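Local atomic coordinates of translation initiation factor eIF-2B (Pyrococcus horikoshii, PDB entry 1VB5), a protein that probably serves, as a regulatory subunit of archaeal initiation factor 2B, in the exchange of GDP for GTP on initiation factor 2. Residues D111-H116 / E177-V183. Numbering follows the deposited sequence.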
loop_
_atom_site.group_PDB
_atom_site.type_symbol
_atom_site.label_atom_id
_atom_site.label_comp_id
_atom_site.label_asym_id
_atom_site.label_seq_id
_atom_site.Cartn_x
_atom_site.Cartn_y
_atom_site.Cartn_z
ATOM N N ASP B 111 -10.515 -13.956 16.967
ATOM C CA ASP B 111 -10.395 -12.907 15.954
ATOM C C ASP B 111 -8.979 -12.762 15.405
ATOM O O ASP B 111 -7.992 -13.068 16.076
ATOM C CB ASP B 111 -10.781 -11.537 16.531
ATOM C CG ASP B 111 -12.219 -11.137 16.234
ATOM O OD1 ASP B 111 -12.783 -11.556 15.198
ATOM O OD2 ASP B 111 -12.776 -10.362 17.038
ATOM N N VAL B 112 -8.898 -12.290 14.167
ATOM C CA VAL B 112 -7.629 -11.985 13.531
ATOM C C VAL B 112 -7.872 -10.534 13.136
ATOM O O VAL B 112 -8.636 -10.250 12.216
ATOM C CB VAL B 112 -7.362 -12.834 12.285
ATOM C CG1 VAL B 112 -6.118 -12.305 11.565
ATOM C CG2 VAL B 112 -7.141 -14.297 12.692
ATOM N N ILE B 113 -7.352 -9.648 13.914
ATOM C CA ILE B 113 -7.525 -8.212 13.714
ATOM C C ILE B 113 -6.477 -7.604 12.785
ATOM O O ILE B 113 -5.280 -7.780 12.993
ATOM C CB ILE B 113 -7.451 -7.464 15.064
ATOM C CG1 ILE B 113 -8.417 -8.100 16.069
ATOM C CG2 ILE B 113 -7.779 -5.989 14.868
ATOM C CD1 ILE B 113 -8.207 -7.618 17.505
ATOM N N ILE B 114 -6.924 -6.894 11.758
ATOM C CA ILE B 114 -5.990 -6.252 10.847
ATOM C C ILE B 114 -6.116 -4.757 11.065
ATOM O O ILE B 114 -7.220 -4.240 11.276
ATOM C CB ILE B 114 -6.284 -6.600 9.362
ATOM C CG1 ILE B 114 -5.187 -6.014 8.470
ATOM C CG2 ILE B 114 -7.638 -6.052 8.947
ATOM C CD1 ILE B 114 -5.172 -6.579 7.054
ATOM N N THR B 115 -4.984 -4.063 11.039
ATOM C CA THR B 115 -4.982 -2.627 11.248
ATOM C C THR B 115 -3.909 -1.996 10.370
ATOM O O THR B 115 -3.134 -2.705 9.724
ATOM C CB THR B 115 -4.727 -2.279 12.750
ATOM O OG1 THR B 115 -4.945 -0.876 12.965
ATOM C CG2 THR B 115 -3.304 -2.645 13.158
ATOM N N HIS B 116 -3.865 -0.668 10.356
ATOM C CA HIS B 116 -2.915 0.072 9.531
ATOM C C HIS B 116 -2.396 1.264 10.329
ATOM O O HIS B 116 -3.129 1.847 11.125
ATOM C CB HIS B 116 -3.627 0.533 8.243
ATOM C CG HIS B 116 -2.802 1.417 7.358
ATOM N ND1 HIS B 116 -1.561 1.053 6.884
ATOM C CD2 HIS B 116 -3.054 2.646 6.846
ATOM C CE1 HIS B 116 -1.082 2.019 6.121
ATOM N NE2 HIS B 116 -1.968 2.997 6.080
ATOM N N GLU B 177 -7.632 -12.947 5.397
ATOM C CA GLU B 177 -7.366 -13.753 6.583
ATOM C C GLU B 177 -7.991 -13.149 7.842
ATOM O O GLU B 177 -8.284 -13.857 8.800
ATOM C CB GLU B 177 -5.852 -13.881 6.792
ATOM C CG GLU B 177 -5.070 -14.207 5.528
ATOM C CD GLU B 177 -5.327 -15.614 5.013
ATOM O OE1 GLU B 177 -4.893 -15.917 3.879
ATOM O OE2 GLU B 177 -5.953 -16.418 5.744
ATOM N N ALA B 178 -8.185 -11.836 7.835
ATOM C CA ALA B 178 -8.745 -11.142 8.989
ATOM C C ALA B 178 -10.216 -11.449 9.186
ATOM O O ALA B 178 -10.900 -11.851 8.247
ATOM C CB ALA B 178 -8.552 -9.639 8.836
ATOM N N SER B 179 -10.696 -11.260 10.410
ATOM C CA SER B 179 -12.101 -11.481 10.729
ATOM C C SER B 179 -12.716 -10.128 11.085
ATOM O O SER B 179 -13.941 -9.984 11.169
ATOM C CB SER B 179 -12.237 -12.433 11.915
ATOM O OG SER B 179 -11.652 -11.868 13.075
ATOM N N ILE B 180 -11.852 -9.140 11.300
ATOM C CA ILE B 180 -12.298 -7.799 11.644
ATOM C C ILE B 180 -11.151 -6.809 11.499
ATOM O O ILE B 180 -9.992 -7.150 11.717
ATOM C CB ILE B 180 -12.852 -7.750 13.094
ATOM C CG1 ILE B 180 -13.377 -6.350 13.411
ATOM C CG2 ILE B 180 -11.768 -8.136 14.084
ATOM C CD1 ILE B 180 -14.153 -6.276 14.730
ATOM N N ALA B 181 -11.485 -5.585 11.112
ATOM C CA ALA B 181 -10.498 -4.537 10.933
ATOM C C ALA B 181 -10.803 -3.404 11.910
ATOM O O ALA B 181 -11.964 -3.032 12.103
ATOM C CB ALA B 181 -10.541 -4.019 9.495
ATOM N N ILE B 182 -9.753 -2.869 12.528
ATOM C CA ILE B 182 -9.886 -1.779 13.478
ATOM C C ILE B 182 -8.762 -0.781 13.250
ATOM O O ILE B 182 -7.593 -1.104 13.449
ATOM C CB ILE B 182 -9.804 -2.282 14.944
ATOM C CG1 ILE B 182 -10.931 -3.276 15.226
ATOM C CG2 ILE B 182 -9.908 -1.104 15.908
ATOM C CD1 ILE B 182 -10.928 -3.832 16.648
ATOM N N VAL B 183 -9.114 0.425 12.819
ATOM C CA VAL B 183 -8.124 1.465 12.591
ATOM C C VAL B 183 -8.503 2.701 13.397
ATOM O O VAL B 183 -9.632 2.817 13.884
ATOM C CB VAL B 183 -8.033 1.853 11.093
ATOM C CG1 VAL B 183 -7.685 0.617 10.254
ATOM C CG2 VAL B 183 -9.347 2.464 10.621
#
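I114 lays its CG2 methyl over two alanines, reaching A181 CB at 3.6 Å and A178 CB at 3.7 Å. On the other face of the sheet CG1 of I113 lies alongside CG2 of I180 at 3.9 Å, while CG2 of I113 slants across to CG1 of I182. Between these two apolar layers the backbones pair in parallel: S179 N donates to V112 O, I114 N to I180 O at 3.1 Å, and I182 N to I114 O. Such pairing illustrates how a Rossmann-like alpha/beta sheet is assembled from strands distant in sequence, for strands 111-115 and 180-183 are neighbours near its middle, flanked by 136-141 and 214-217. Each end of the pairing is extended by a hydroxyl. T115 turns OG1 opposite its own N (chi1 -171°), which lets it donate to I182 O at 2.7 Å. At the start S179 OG accepts the N-H of V112 (N to OG 3.0 Å, 166° at the hydrogen) and is placed as donor to D111 OD1, although their 2.4 Å separation is too short to be taken literally. OD2 of the same carboxylate is held by the backbone N of D108. With an alanine at D111, the backbone N of D108 would probably lack this acceptor and S179 OG its carboxylate neighbour. Beyond T115, H116 is hydrogen-bonded through ND1 to T141 OG1 and through NE2 to A198 O.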